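Side-chain contact in Xcc1710-like domain-containing protein (PDB 3CPK), which is of unknown function but belongs to the DUF498 family as an Xcc1710-like domain protein with a central mixed sheet flanked by helices: residues A120-T123 with Q124-A127. Numbering follows the deposited sequence.
Sequences AMDT and QAAA
Between Asp-122 and Ala-126 the backbone makes its first helical i to i+4 bond: Ala-126 N donates to Asp-122 O at 3.1 Å with an N-H...O angle of 158°. One residue on, Ala-127 N donates to Thr-123 O at 3.0 Å, with an angle of 174°. Ala-125 N is held less firmly, by a weak bond to Asp-122 O and another to the carboxylate, where OD2 of Asp-122 lies 3.4 Å from Ala-125 N. The Asp-122 torsion explains the second: with chi1 at 58°, CG is flanked by both backbone branches, and the carboxylate swings alongside Ala-125, OD2 towards its N. The other oxygen, OD1 of Asp-122, rests 3.6 Å from Ala-125 CB.

Met-121, a selenomethionine, leans on the same turn from the strand side. Its chain runs extended through chi2, so that SE of Met-121 lies against the peptide joining Ala-125 to Ala-126, 3.7 Å from Ala-126 N; CE then turns off at chi3. SE also reaches Ala-125 CB at 3.9 Å, while CG of Met-121 meets Ala-126 CB at 3.9 Å. On Thr-123, CG2 comes within 4.1 Å of Gln-124 NE2, whereas OG1 is hydrogen-bonded to Leu-145 O, tying the helix start to the chain just beyond strand 140-144. The Asp-122 to Ala-125 N bond, though weak, is the side-chain N-cap; Met-121 and Thr-123 pack around this strand-to-helix junction, where strand 117-121 at the edge of the mixed sheet passes into helix 123-135.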
# COMPACT_ATOMS: atom_id res chain seq x y z
N ALA A 120 -8.23 -4.19 -0.16
CA ALA A 120 -8.34 -3.10 0.79
C ALA A 120 -8.59 -3.72 2.16
O ALA A 120 -9.27 -4.73 2.26
CB ALA A 120 -9.48 -2.19 0.41
N MSE A 121 -8.02 -3.13 3.20
CA MSE A 121 -8.20 -3.63 4.55
C MSE A 121 -7.72 -2.53 5.46
O MSE A 121 -7.10 -1.57 4.99
CB MSE A 121 -7.38 -4.90 4.77
CG MSE A 121 -5.90 -4.78 4.40
SE MSE A 121 -4.93 -6.46 4.46
CE MSE A 121 -5.47 -7.14 2.70
N ASP A 122 -8.02 -2.63 6.75
CA ASP A 122 -7.56 -1.61 7.68
C ASP A 122 -6.05 -1.54 7.54
O ASP A 122 -5.40 -2.53 7.19
CB ASP A 122 -7.96 -1.96 9.12
CG ASP A 122 -7.42 -3.29 9.56
OD1 ASP A 122 -7.94 -4.33 9.10
OD2 ASP A 122 -6.46 -3.29 10.37
N THR A 123 -5.49 -0.37 7.81
CA THR A 123 -4.07 -0.12 7.69
C THR A 123 -3.08 -1.00 8.45
O THR A 123 -2.07 -1.40 7.88
CB THR A 123 -3.77 1.36 7.98
OG1 THR A 123 -4.35 2.16 6.95
CG2 THR A 123 -2.28 1.62 8.03
N GLN A 124 -3.34 -1.32 9.72
CA GLN A 124 -2.39 -2.17 10.45
C GLN A 124 -2.27 -3.55 9.79
O GLN A 124 -1.21 -4.18 9.83
CB GLN A 124 -2.78 -2.32 11.92
CG GLN A 124 -3.26 -1.05 12.64
CD GLN A 124 -2.25 0.10 12.66
OE1 GLN A 124 -1.13 -0.04 13.17
NE2 GLN A 124 -2.64 1.24 12.11
N ALA A 125 -3.34 -4.02 9.17
CA ALA A 125 -3.34 -5.31 8.50
C ALA A 125 -2.64 -5.21 7.14
O ALA A 125 -1.89 -6.10 6.75
CB ALA A 125 -4.76 -5.82 8.32
N ALA A 126 -2.90 -4.12 6.42
CA ALA A 126 -2.27 -3.91 5.13
C ALA A 126 -0.75 -3.97 5.30
O ALA A 126 -0.05 -4.69 4.59
CB ALA A 126 -2.69 -2.56 4.55
N ALA A 127 -0.26 -3.21 6.27
CA ALA A 127 1.16 -3.12 6.59
C ALA A 127 1.75 -4.49 6.90
O ALA A 127 2.81 -4.88 6.39
CB ALA A 127 1.37 -2.18 7.78